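Local coordinates for sensor protein DivL (Caulobacter crescentus, PDB 4Q20) that is required for cell division and growth, acting in two-component signalling as a membrane-bound histidine-kinase family protein that phosphorylates the cell-cycle regulator CtrA, at residues D95-L109 with L221-H233. Residues are numbered along the deposited sequence; the frame is centred on the assembly and turned at random.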
ATOM      1  N   ASP A  95       5.654   7.722   4.040  1.00 69.04           N
ATOM      2  CA  ASP A  95       6.993   8.062   3.576  1.00 70.84           C
ATOM      3  C   ASP A  95       7.032   8.414   2.110  1.00 77.15           C
ATOM      4  O   ASP A  95       7.718   9.386   1.778  1.00 79.88           O
ATOM      5  CB  ASP A  95       7.982   6.920   3.816  1.00 73.97           C
ATOM      6  CG  ASP A  95       8.260   6.517   5.262  1.00 89.89           C
ATOM      7  OD1 ASP A  95       7.771   7.228   6.193  1.00 89.57           O
ATOM      8  OD2 ASP A  95       8.886   5.434   5.469  1.00101.80           O
ATOM      9  N   VAL A  96       6.304   7.648   1.235  1.00 72.15           N
ATOM     10  CA  VAL A  96       6.267   7.908  -0.201  1.00 73.85           C
ATOM     11  C   VAL A  96       5.603   9.261  -0.466  1.00 76.35           C
ATOM     12  O   VAL A  96       6.114  10.027  -1.273  1.00 77.98           O
ATOM     13  CB  VAL A  96       5.675   6.787  -1.106  1.00 79.49           C
ATOM     14  CG1 VAL A  96       6.556   5.557  -1.160  1.00 78.24           C
ATOM     15  CG2 VAL A  96       4.240   6.421  -0.784  1.00 79.81           C
ATOM     16  N   LEU A  97       4.512   9.562   0.239  1.00 72.35           N
ATOM     17  CA  LEU A  97       3.791  10.829   0.117  1.00 74.44           C
ATOM     18  C   LEU A  97       4.609  12.026   0.646  1.00 79.92           C
ATOM     19  O   LEU A  97       4.635  13.078   0.011  1.00 83.15           O
ATOM     20  CB  LEU A  97       2.448  10.785   0.869  1.00 73.76           C
ATOM     21  CG  LEU A  97       1.340   9.886   0.360  1.00 78.27           C
ATOM     22  CD1 LEU A  97       0.128   9.965   1.316  1.00 76.60           C
ATOM     23  CD2 LEU A  97       0.932  10.280  -1.048  1.00 82.09           C
ATOM     24  N   ASP A  98       5.258  11.877   1.806  1.00 73.71           N
ATOM     25  CA  ASP A  98       6.054  12.945   2.411  1.00 73.54           C
ATOM     26  C   ASP A  98       7.328  13.231   1.598  1.00 76.55           C
ATOM     27  O   ASP A  98       7.679  14.397   1.411  1.00 77.71           O
ATOM     28  CB  ASP A  98       6.369  12.613   3.873  1.00 74.60           C
ATOM     29  CG  ASP A  98       5.148  12.692   4.794  1.00 89.81           C
ATOM     30  OD1 ASP A  98       4.139  13.340   4.410  1.00 94.70           O
ATOM     31  OD2 ASP A  98       5.207  12.141   5.900  1.00 94.89           O
ATOM     32  N   MET A  99       7.976  12.184   1.071  1.00 71.47           N
ATOM     33  CA  MET A  99       9.142  12.312   0.211  1.00 73.39           C
ATOM     34  C   MET A  99       8.807  13.055  -1.105  1.00 77.98           C
ATOM     35  O   MET A  99       9.612  13.881  -1.547  1.00 80.02           O
ATOM     36  CB  MET A  99       9.737  10.935  -0.098  1.00 76.04           C
ATOM     37  CG  MET A  99      11.241  10.964  -0.289  1.00 82.49           C
ATOM     38  SD  MET A  99      12.215  11.488   1.181  1.00 86.44           S
ATOM     39  CE  MET A  99      12.969  12.915   0.525  1.00 86.08           C
ATOM     40  N   ALA A 100       7.620  12.803  -1.705  1.00 72.64           N
ATOM     41  CA  ALA A 100       7.175  13.466  -2.945  1.00 74.52           C
ATOM     42  C   ALA A 100       6.920  14.962  -2.688  1.00 81.05           C
ATOM     43  O   ALA A 100       7.318  15.800  -3.503  1.00 84.02           O
ATOM     44  CB  ALA A 100       5.921  12.796  -3.486  1.00 74.06           C
ATOM     45  N   GLN A 101       6.319  15.286  -1.523  1.00 76.46           N
ATOM     46  CA  GLN A 101       6.036  16.645  -1.044  1.00 77.92           C
ATOM     47  C   GLN A 101       7.354  17.451  -0.866  1.00 82.52           C
ATOM     48  O   GLN A 101       7.434  18.613  -1.280  1.00 84.27           O
ATOM     49  CB  GLN A 101       5.273  16.539   0.284  1.00 77.10           C
ATOM     50  CG  GLN A 101       4.291  17.668   0.578  1.00 94.36           C
ATOM     51  CD  GLN A 101       3.902  17.700   2.043  1.00108.49           C
ATOM     52  OE1 GLN A 101       3.534  16.679   2.636  1.00106.86           O
ATOM     53  NE2 GLN A 101       3.977  18.872   2.664  1.00 91.98           N
ATOM     54  N   ILE A 102       8.386  16.806  -0.283  1.00 77.62           N
ATOM     55  CA  ILE A 102       9.720  17.358  -0.059  1.00 79.49           C
ATOM     56  C   ILE A 102      10.431  17.583  -1.423  1.00 89.54           C
ATOM     57  O   ILE A 102      11.042  18.644  -1.626  1.00 94.31           O
ATOM     58  CB  ILE A 102      10.535  16.432   0.910  1.00 80.31           C
ATOM     59  CG1 ILE A 102      10.148  16.694   2.384  1.00 78.47           C
ATOM     60  CG2 ILE A 102      12.048  16.611   0.743  1.00 82.54           C
ATOM     61  CD1 ILE A 102      10.401  15.513   3.378  1.00 71.33           C
ATOM     62  N   ASP A 103      10.334  16.597  -2.351  1.00 85.33           N
ATOM     63  CA  ASP A 103      10.947  16.646  -3.689  1.00 87.87           C
ATOM     64  C   ASP A 103      10.338  17.774  -4.562  1.00 95.36           C
ATOM     65  O   ASP A 103      11.049  18.400  -5.352  1.00 99.00           O
ATOM     66  CB  ASP A 103      10.819  15.278  -4.394  1.00 88.02           C
ATOM     67  CG  ASP A 103      11.713  14.161  -3.843  1.00 92.36           C
ATOM     68  OD1 ASP A 103      12.661  14.468  -3.080  1.00 91.84           O
ATOM     69  OD2 ASP A 103      11.466  12.984  -4.179  1.00 98.33           O
ATOM     70  N   ALA A 104       9.036  18.049  -4.380  1.00 89.93           N
ATOM     71  CA  ALA A 104       8.317  19.116  -5.069  1.00 92.04           C
ATOM     72  C   ALA A 104       8.582  20.490  -4.413  1.00100.19           C
ATOM     73  O   ALA A 104       8.196  21.518  -4.978  1.00103.74           O
ATOM     74  CB  ALA A 104       6.830  18.816  -5.061  1.00 90.57           C
ATOM     75  N   GLY A 105       9.235  20.493  -3.240  1.00 95.42           N
ATOM     76  CA  GLY A 105       9.523  21.696  -2.462  1.00 96.21           C
ATOM     77  C   GLY A 105       8.270  22.267  -1.828  1.00101.39           C
ATOM     78  O   GLY A 105       8.209  23.464  -1.547  1.00103.43           O
ATOM     79  N   GLU A 106       7.263  21.398  -1.596  1.00 97.31           N
ATOM     80  CA  GLU A 106       5.951  21.730  -1.035  1.00 96.83           C
ATOM     81  C   GLU A 106       5.863  21.475   0.482  1.00 97.93           C
ATOM     82  O   GLU A 106       4.787  21.627   1.059  1.00 96.92           O
ATOM     83  CB  GLU A 106       4.855  20.929  -1.750  1.00 97.82           C
ATOM     84  CG  GLU A 106       4.600  21.325  -3.198  1.00114.88           C
ATOM     85  CD  GLU A 106       3.737  20.358  -3.994  1.00141.47           C
ATOM     86  OE1 GLU A 106       3.421  19.256  -3.483  1.00140.45           O
ATOM     87  OE2 GLU A 106       3.411  20.694  -5.155  1.00137.52           O
ATOM     88  N   MET A 107       6.966  21.094   1.138  1.00 93.33           N
ATOM     89  CA  MET A 107       6.879  20.902   2.573  1.00 90.66           C
ATOM     90  C   MET A 107       7.560  22.027   3.301  1.00 99.15           C
ATOM     91  O   MET A 107       8.789  22.139   3.281  1.00100.20           O
ATOM     92  CB  MET A 107       7.427  19.564   3.046  1.00 89.69           C
ATOM     93  CG  MET A 107       7.069  19.307   4.488  1.00 90.90           C
ATOM     94  SD  MET A 107       7.711  17.789   5.152  1.00 92.29           S
ATOM     95  CE  MET A 107       6.742  16.562   4.221  1.00 86.69           C
ATOM     96  N   ALA A 108       6.740  22.865   3.942  1.00 98.21           N
ATOM     97  CA  ALA A 108       7.173  23.985   4.759  1.00100.68           C
ATOM     98  C   ALA A 108       6.923  23.627   6.215  1.00104.19           C
ATOM     99  O   ALA A 108       5.856  23.088   6.547  1.00102.07           O
ATOM    100  CB  ALA A 108       6.427  25.252   4.366  1.00104.26           C
ATOM    101  N   LEU A 109       7.932  23.855   7.067  1.00101.09           N
ATOM    102  CA  LEU A 109       7.838  23.533   8.490  1.00101.01           C
ATOM    103  C   LEU A 109       7.078  24.618   9.263  1.00109.84           C
ATOM    104  O   LEU A 109       7.151  25.801   8.922  1.00112.41           O
ATOM    105  CB  LEU A 109       9.233  23.314   9.133  1.00 98.02           C
ATOM    106  CG  LEU A 109      10.240  22.379   8.453  1.00 98.00           C
ATOM    107  CD1 LEU A 109      11.559  22.397   9.195  1.00 97.00           C
ATOM    108  CD2 LEU A 109       9.722  20.948   8.358  1.00 97.26           C
ATOM    109  N   LEU A 221      12.168   4.354   2.549  1.00 88.58           N
ATOM    110  CA  LEU A 221      12.335   5.817   2.492  1.00 83.91           C
ATOM    111  C   LEU A 221      12.492   6.447   3.894  1.00 83.53           C
ATOM    112  O   LEU A 221      12.819   7.633   4.003  1.00 82.18           O
ATOM    113  CB  LEU A 221      11.168   6.470   1.752  1.00 83.53           C
ATOM    114  CG  LEU A 221      11.129   6.266   0.247  1.00 87.57           C
ATOM    115  CD1 LEU A 221       9.839   6.730  -0.305  1.00 87.94           C
ATOM    116  CD2 LEU A 221      12.260   6.996  -0.445  1.00 86.84           C
ATOM    117  N   GLY A 222      12.327   5.625   4.932  1.00 78.04           N
ATOM    118  CA  GLY A 222      12.462   6.028   6.321  1.00 76.90           C
ATOM    119  C   GLY A 222      13.683   6.860   6.674  1.00 80.90           C
ATOM    120  O   GLY A 222      13.538   7.934   7.265  1.00 79.80           O
ATOM    121  N   LEU A 223      14.900   6.375   6.332  1.00 77.61           N
ATOM    122  CA  LEU A 223      16.139   7.077   6.688  1.00 75.38           C
ATOM    123  C   LEU A 223      16.422   8.263   5.771  1.00 75.01           C
ATOM    124  O   LEU A 223      17.038   9.220   6.219  1.00 74.92           O
ATOM    125  CB  LEU A 223      17.338   6.125   6.750  1.00 76.29           C
ATOM    126  CG  LEU A 223      17.305   5.081   7.900  1.00 82.83           C
ATOM    127  CD1 LEU A 223      18.438   4.135   7.787  1.00 84.52           C
ATOM    128  CD2 LEU A 223      17.341   5.736   9.269  1.00 84.92           C
ATOM    129  N   ALA A 224      15.938   8.234   4.531  1.00 70.12           N
ATOM    130  CA  ALA A 224      16.072   9.345   3.587  1.00 68.93           C
ATOM    131  C   ALA A 224      15.196  10.491   4.038  1.00 70.21           C
ATOM    132  O   ALA A 224      15.596  11.641   3.901  1.00 70.24           O
ATOM    133  CB  ALA A 224      15.702   8.917   2.173  1.00 70.49           C
ATOM    134  N   LEU A 225      14.064  10.164   4.658  1.00 65.98           N
ATOM    135  CA  LEU A 225      13.074  11.083   5.233  1.00 66.93           C
ATOM    136  C   LEU A 225      13.633  11.736   6.489  1.00 70.14           C
ATOM    137  O   LEU A 225      13.541  12.949   6.617  1.00 72.30           O
ATOM    138  CB  LEU A 225      11.761  10.333   5.535  1.00 68.44           C
ATOM    139  CG  LEU A 225      10.508  11.155   5.640  1.00 75.21           C
ATOM    140  CD1 LEU A 225      10.204  11.899   4.315  1.00 77.16           C
ATOM    141  CD2 LEU A 225       9.355  10.273   6.005  1.00 77.94           C
ATOM    142  N   VAL A 226      14.260  10.957   7.376  1.00 65.03           N
ATOM    143  CA  VAL A 226      14.960  11.450   8.574  1.00 64.23           C
ATOM    144  C   VAL A 226      15.970  12.536   8.156  1.00 66.06           C
ATOM    145  O   VAL A 226      15.941  13.640   8.693  1.00 66.30           O
ATOM    146  CB  VAL A 226      15.663  10.271   9.323  1.00 67.61           C
ATOM    147  CG1 VAL A 226      16.728  10.762  10.297  1.00 66.60           C
ATOM    148  CG2 VAL A 226      14.651   9.374  10.037  1.00 68.40           C
ATOM    149  N   LYS A 227      16.833  12.220   7.175  1.00 62.21           N
ATOM    150  CA  LYS A 227      17.846  13.132   6.652  1.00 60.96           C
ATOM    151  C   LYS A 227      17.217  14.403   6.097  1.00 67.84           C
ATOM    152  O   LYS A 227      17.662  15.483   6.465  1.00 69.58           O
ATOM    153  CB  LYS A 227      18.683  12.444   5.579  1.00 63.10           C
ATOM    154  CG  LYS A 227      19.815  13.338   5.074  1.00 76.19           C
ATOM    155  CD  LYS A 227      20.748  12.631   4.166  1.00 73.96           C
ATOM    156  CE  LYS A 227      21.517  13.613   3.328  1.00 77.93           C
ATOM    157  NZ  LYS A 227      22.648  12.938   2.647  1.00 97.39           N
ATOM    158  N   ALA A 228      16.164  14.275   5.256  1.00 64.39           N
ATOM    159  CA  ALA A 228      15.466  15.385   4.608  1.00 64.71           C
ATOM    160  C   ALA A 228      14.742  16.285   5.620  1.00 69.17           C
ATOM    161  O   ALA A 228      14.766  17.506   5.469  1.00 71.49           O
ATOM    162  CB  ALA A 228      14.480  14.860   3.559  1.00 65.46           C
ATOM    163  N   LEU A 229      14.129  15.697   6.642  1.00 64.46           N
ATOM    164  CA  LEU A 229      13.408  16.451   7.682  1.00 66.02           C
ATOM    165  C   LEU A 229      14.364  17.215   8.591  1.00 71.50           C
ATOM    166  O   LEU A 229      14.107  18.381   8.882  1.00 73.81           O
ATOM    167  CB  LEU A 229      12.529  15.527   8.527  1.00 65.84           C
ATOM    168  CG  LEU A 229      11.289  14.944   7.861  1.00 69.26           C
ATOM    169  CD1 LEU A 229      10.565  13.984   8.817  1.00 69.94           C
ATOM    170  CD2 LEU A 229      10.376  16.031   7.319  1.00 68.92           C
ATOM    171  N   VAL A 230      15.476  16.575   9.014  1.00 66.05           N
ATOM    172  CA  VAL A 230      16.483  17.201   9.866  1.00 67.15           C
ATOM    173  C   VAL A 230      17.219  18.293   9.068  1.00 71.98           C
ATOM    174  O   VAL A 230      17.521  19.353   9.620  1.00 74.68           O
ATOM    175  CB  VAL A 230      17.439  16.143  10.472  1.00 70.55           C
ATOM    176  CG1 VAL A 230      18.625  16.785  11.162  1.00 71.73           C
ATOM    177  CG2 VAL A 230      16.688  15.231  11.438  1.00 70.65           C
ATOM    178  N   GLU A 231      17.456  18.067   7.772  1.00 66.29           N
ATOM    179  CA  GLU A 231      18.138  19.048   6.925  1.00 65.44           C
ATOM    180  C   GLU A 231      17.249  20.253   6.645  1.00 71.94           C
ATOM    181  O   GLU A 231      17.776  21.341   6.416  1.00 73.00           O
ATOM    182  CB  GLU A 231      18.642  18.426   5.636  1.00 65.09           C
ATOM    183  CG  GLU A 231      19.833  17.544   5.904  1.00 76.84           C
ATOM    184  CD  GLU A 231      20.656  17.098   4.719  1.00102.56           C
ATOM    185  OE1 GLU A 231      20.213  17.300   3.566  1.00 98.16           O
ATOM    186  OE2 GLU A 231      21.767  16.567   4.953  1.00 98.87           O
ATOM    187  N   LEU A 232      15.914  20.072   6.704  1.00 70.50           N
ATOM    188  CA  LEU A 232      14.916  21.134   6.537  1.00 73.05           C
ATOM    189  C   LEU A 232      14.919  22.046   7.767  1.00 78.01           C
ATOM    190  O   LEU A 232      14.529  23.208   7.667  1.00 80.11           O
ATOM    191  CB  LEU A 232      13.541  20.482   6.358  1.00 73.95           C
ATOM    192  CG  LEU A 232      12.583  20.972   5.244  1.00 81.02           C
ATOM    193  CD1 LEU A 232      13.294  21.198   3.907  1.00 79.47           C
ATOM    194  CD2 LEU A 232      11.440  19.976   5.059  1.00 84.47           C
ATOM    195  N   HIS A 233      15.361  21.508   8.931  1.00 73.71           N
ATOM    196  CA  HIS A 233      15.495  22.220  10.208  1.00 75.49           C
ATOM    197  C   HIS A 233      16.869  22.927  10.332  1.00 80.92           C
ATOM    198  O   HIS A 233      17.191  23.443  11.397  1.00 81.77           O
ATOM    199  CB  HIS A 233      15.325  21.237  11.372  1.00 75.12           C
ATOM    200  CG  HIS A 233      13.896  20.893  11.678  1.00 79.78           C
ATOM    201  ND1 HIS A 233      13.316  19.729  11.203  1.00 79.73           N
ATOM    202  CD2 HIS A 233      12.998  21.541  12.451  1.00 83.80           C
ATOM    203  CE1 HIS A 233      12.079  19.731  11.662  1.00 80.51           C
ATOM    204  NE2 HIS A 233      11.846  20.799  12.419  1.00 83.79           N
TER
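Leu225 fits as a knob into a hole formed by Asp95, Asp98, Met99 and Ile102, joining the HisKA helical hairpin to the GHKL ATP-binding domain of this histidine kinase. The 95-103 end of helix 73-103 runs roughly parallel to helix 222-232, at 38° with the segment axes 10.0 Å apart. The packing is mostly apolar. Leu225 extends its CG away from the backbone N (chi1 -158°), which brings CD1 against both Met99 SD and Ile102 CD1, each 3.7 Å away. Bends at chi2 and chi3 take Met99 CE to 3.9 Å from Ala228 CB. At the N-terminal end of helix 222-232, Leu221 CD1 meets Val96 CG1 at 3.6 Å, the two side chains at about a right angle. Beyond the Schellman turn at Gly105, the chain runs on alongside the C-terminal half of helix 222-232: Met107 SD lies against Leu229 CD2, and Leu109 CD2 against Leu232 CD2.

Polar groups form no hydrogen bond between the segments; Asp95 OD1 and Asp98 OD2 instead bind His162 and Gln158 of helix 153-170. His233 is held at two nitrogens: ND1 donates to Leu229 O (2.8 Å), which lies somewhat out of the ring plane, and NE2 accepts a hydrogen bond from Asp152 N. Over one face of this ring, in a CH-pi contact, Leu109 CD1 stands 3.5 Å from the centroid, 4° off the normal.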